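Esterase (Uncultured bacterium, PDB 5EGN) hydrolyses carboxylic esters and degrades N-acyl homoserine lactones, the signal molecules of bacterial quorum sensing. Local coordinates at residues V23-F28 and I51-H56. The protein carries 2 engineered substitutions. Numbering follows the deposited sequence.
Sequences VFLHPF and IDHRGH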
ATOM      1  N   VAL A  23      12.785  -8.577  -5.151  1.00 23.34           N
ATOM      2  CA  VAL A  23      11.856  -7.977  -6.100  1.00 22.93           C
ATOM      3  C   VAL A  23      10.434  -8.516  -5.945  1.00 22.66           C
ATOM      4  O   VAL A  23      10.188  -9.711  -6.116  1.00 22.51           O
ATOM      5  CB  VAL A  23      12.320  -8.195  -7.549  1.00 23.75           C
ATOM      6  CG1 VAL A  23      11.303  -7.624  -8.517  1.00 22.97           C
ATOM      7  CG2 VAL A  23      13.682  -7.551  -7.768  1.00 23.94           C
ATOM      8  N   PHE A  24       9.504  -7.621  -5.621  1.00 22.50           N
ATOM      9  CA  PHE A  24       8.099  -7.971  -5.470  1.00 22.26           C
ATOM     10  C   PHE A  24       7.294  -7.660  -6.733  1.00 22.22           C
ATOM     11  O   PHE A  24       7.260  -6.508  -7.233  1.00 22.60           O
ATOM     12  CB  PHE A  24       7.486  -7.252  -4.263  1.00 21.83           C
ATOM     13  CG  PHE A  24       8.113  -7.623  -2.946  1.00 21.73           C
ATOM     14  CD1 PHE A  24       9.135  -6.854  -2.412  1.00 21.68           C
ATOM     15  CD2 PHE A  24       7.680  -8.736  -2.239  1.00 21.58           C
ATOM     16  CE1 PHE A  24       9.711  -7.185  -1.200  1.00 22.21           C
ATOM     17  CE2 PHE A  24       8.252  -9.071  -1.026  1.00 22.02           C
ATOM     18  CZ  PHE A  24       9.269  -8.294  -0.507  1.00 22.39           C
ATOM     19  N   LEU A  25       6.660  -8.721  -7.229  1.00 22.70           N
ATOM     20  CA  LEU A  25       5.867  -8.718  -8.447  1.00 23.51           C
ATOM     21  C   LEU A  25       4.413  -9.013  -8.110  1.00 23.38           C
ATOM     22  O   LEU A  25       4.070 -10.144  -7.764  1.00 23.72           O
ATOM     23  CB  LEU A  25       6.403  -9.761  -9.426  1.00 25.66           C
ATOM     24  CG  LEU A  25       7.890  -9.650  -9.743  1.00 23.94           C
ATOM     25  CD1 LEU A  25       8.355 -10.765 -10.668  1.00 26.13           C
ATOM     26  CD2 LEU A  25       8.149  -8.291 -10.357  1.00 23.71           C
ATOM     27  N   HIS A  26       3.565  -7.996  -8.221  1.00 23.50           N
ATOM     28  CA  HIS A  26       2.167  -8.088  -7.803  1.00 23.58           C
ATOM     29  C   HIS A  26       1.328  -8.993  -8.710  1.00 23.88           C
ATOM     30  O   HIS A  26       1.691  -9.221  -9.862  1.00 24.35           O
ATOM     31  CB  HIS A  26       1.551  -6.687  -7.759  1.00 23.71           C
ATOM     32  CG  HIS A  26       1.333  -6.081  -9.109  1.00 23.26           C
ATOM     33  ND1 HIS A  26       0.236  -6.375  -9.891  1.00 22.76           N
ATOM     34  CD2 HIS A  26       2.076  -5.200  -9.820  1.00 23.67           C
ATOM     35  CE1 HIS A  26       0.312  -5.702 -11.024  1.00 23.97           C
ATOM     36  NE2 HIS A  26       1.418  -4.981 -11.007  1.00 23.98           N
ATOM     37  N   PRO A  27       0.195  -9.505  -8.193  1.00 24.14           N
ATOM     38  CA  PRO A  27      -0.712 -10.319  -9.013  1.00 24.87           C
ATOM     39  C   PRO A  27      -1.463  -9.507 -10.066  1.00 24.78           C
ATOM     40  O   PRO A  27      -1.394  -8.278 -10.077  1.00 25.01           O
ATOM     41  CB  PRO A  27      -1.689 -10.898  -7.984  1.00 24.81           C
ATOM     42  CG  PRO A  27      -1.680  -9.919  -6.877  1.00 24.29           C
ATOM     43  CD  PRO A  27      -0.259  -9.437  -6.793  1.00 24.10           C
ATOM     44  N   PHE A  28      -2.178 -10.210 -10.937  1.00 25.29           N
ATOM     45  CA  PHE A  28      -2.899  -9.598 -12.047  1.00 26.76           C
ATOM     46  C   PHE A  28      -4.012  -8.668 -11.557  1.00 26.02           C
ATOM     47  O   PHE A  28      -4.659  -8.945 -10.547  1.00 26.05           O
ATOM     48  CB  PHE A  28      -3.469 -10.696 -12.953  1.00 27.16           C
ATOM     49  CG  PHE A  28      -3.872 -10.217 -14.318  1.00 27.71           C
ATOM     50  CD1 PHE A  28      -3.000  -9.476 -15.098  1.00 28.72           C
ATOM     51  CD2 PHE A  28      -5.117 -10.537 -14.833  1.00 28.55           C
ATOM     52  CE1 PHE A  28      -3.375  -9.045 -16.359  1.00 28.82           C
ATOM     53  CE2 PHE A  28      -5.496 -10.112 -16.092  1.00 29.33           C
ATOM     54  CZ  PHE A  28      -4.622  -9.364 -16.855  1.00 29.54           C
ATOM     55  N   ILE A  51       7.369  -3.598  -8.007  1.00 22.67           N
ATOM     56  CA  ILE A  51       7.083  -3.106  -9.357  1.00 22.66           C
ATOM     57  C   ILE A  51       5.608  -3.144  -9.767  1.00 23.34           C
ATOM     58  O   ILE A  51       4.887  -4.102  -9.476  1.00 23.01           O
ATOM     59  CB  ILE A  51       7.905  -3.894 -10.412  1.00 23.69           C
ATOM     60  CG1 ILE A  51       9.397  -3.678 -10.181  1.00 23.56           C
ATOM     61  CG2 ILE A  51       7.558  -3.456 -11.827  1.00 24.17           C
ATOM     62  CD1 ILE A  51      10.284  -4.466 -11.118  1.00 24.36           C
ATOM     63  N   ASP A  52       5.175  -2.073 -10.430  1.00 24.03           N
ATOM     64  CA  ASP A  52       3.910  -2.046 -11.150  1.00 24.47           C
ATOM     65  C   ASP A  52       4.107  -2.585 -12.564  1.00 24.78           C
ATOM     66  O   ASP A  52       4.846  -2.000 -13.358  1.00 26.51           O
ATOM     67  CB  ASP A  52       3.353  -0.623 -11.206  1.00 25.24           C
ATOM     68  CG  ASP A  52       2.657  -0.215  -9.927  1.00 24.80           C
ATOM     69  OD1 ASP A  52       2.893  -0.858  -8.881  1.00 24.05           O
ATOM     70  OD2 ASP A  52       1.868   0.752  -9.970  1.00 25.18           O
ATOM     71  N   HIS A  53       3.458  -3.702 -12.875  1.00 25.54           N
ATOM     72  CA  HIS A  53       3.509  -4.261 -14.222  1.00 26.56           C
ATOM     73  C   HIS A  53       2.916  -3.273 -15.215  1.00 27.86           C
ATOM     74  O   HIS A  53       2.149  -2.389 -14.833  1.00 31.95           O
ATOM     75  CB  HIS A  53       2.750  -5.587 -14.293  1.00 26.50           C
ATOM     76  CG  HIS A  53       3.177  -6.588 -13.266  1.00 25.29           C
ATOM     77  ND1 HIS A  53       4.456  -6.636 -12.756  1.00 24.62           N
ATOM     78  CD2 HIS A  53       2.491  -7.581 -12.652  1.00 24.20           C
ATOM     79  CE1 HIS A  53       4.540  -7.615 -11.872  1.00 24.17           C
ATOM     80  NE2 HIS A  53       3.361  -8.203 -11.791  1.00 23.94           N
ATOM     81  N   ARG A  54       3.268  -3.418 -16.488  1.00 27.74           N
ATOM     82  CA  ARG A  54       2.667  -2.589 -17.521  1.00 28.94           C
ATOM     83  C   ARG A  54       1.177  -2.895 -17.598  1.00 29.00           C
ATOM     84  O   ARG A  54       0.765  -4.049 -17.488  1.00 28.34           O
ATOM     85  CB  ARG A  54       3.342  -2.816 -18.877  1.00 29.73           C
ATOM     86  CG  ARG A  54       3.297  -4.248 -19.381  1.00 29.77           C
ATOM     87  CD  ARG A  54       3.783  -4.333 -20.818  1.00 30.60           C
ATOM     88  NE  ARG A  54       5.131  -3.791 -20.966  1.00 30.73           N
ATOM     89  CZ  ARG A  54       5.754  -3.639 -22.131  1.00 30.79           C
ATOM     90  NH1 ARG A  54       5.151  -3.989 -23.259  1.00 31.46           N
ATOM     91  NH2 ARG A  54       6.981  -3.138 -22.168  1.00 32.14           N
ATOM     92  N   GLY A  55       0.370  -1.855 -17.764  1.00 29.06           N
ATOM     93  CA  GLY A  55      -1.071  -2.017 -17.781  1.00 29.01           C
ATOM     94  C   GLY A  55      -1.672  -2.001 -16.389  1.00 28.60           C
ATOM     95  O   GLY A  55      -2.882  -2.152 -16.226  1.00 28.25           O
ATOM     96  N   HIS A  56      -0.824  -1.816 -15.382  1.00 27.81           N
ATOM     97  CA  HIS A  56      -1.271  -1.821 -13.995  1.00 27.11           C
ATOM     98  C   HIS A  56      -0.818  -0.580 -13.239  1.00 26.85           C
ATOM     99  O   HIS A  56       0.287  -0.080 -13.449  1.00 26.49           O
ATOM    100  CB  HIS A  56      -0.760  -3.068 -13.269  1.00 27.18           C
ATOM    101  CG  HIS A  56      -1.271  -4.353 -13.838  1.00 27.42           C
ATOM    102  ND1 HIS A  56      -0.752  -4.918 -14.983  1.00 27.79           N
ATOM    103  CD2 HIS A  56      -2.254  -5.185 -13.419  1.00 27.58           C
ATOM    104  CE1 HIS A  56      -1.393  -6.044 -15.245  1.00 28.35           C
ATOM    105  NE2 HIS A  56      -2.309  -6.228 -14.312  1.00 27.71           N
TER
HETATM  106  O   HOH W   1       4.927  -5.553  -7.424  1.00 22.43           O
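At the carboxyl ends of the neighbouring parallel strands 21-25 and 47-51 of the alpha/beta hydrolase sheet, H26 of one outgoing loop is held by H53 and H56 of the other. The two strands are still paired at F24, whose O takes the backbone N-H of I51 at 3.0 Å in a nearly straight bond. Beyond it they part. H26 has CG between its backbone N and carbonyl carbon (chi1 71°), which swings the ring across to the second loop. There NE2 accepts the backbone N-H of H53 at 3.0 Å, while ND1 is hydrogen-bonded to T30 OG1; together these help to set the rotation of the ring. The H53 ring lies over one face of H26 in an offset stack, centroids 3.8 Å apart and planes at 24°, and its NE2 donates to H26 O, 2.7 Å away. H26 turns its CE1 edge toward the face of H56, with CE1 3.5 Å from H56 CG. In alpha/beta hydrolases the loop after the strand equivalent to 21-25 commonly carries part of the oxyanion hole, and residues 26-28 probably border it here. The type II turn H53-H56 brings H56 round to F28, whose CD1 lies 3.4 Å from H56 NE2; F175 packs against both rings.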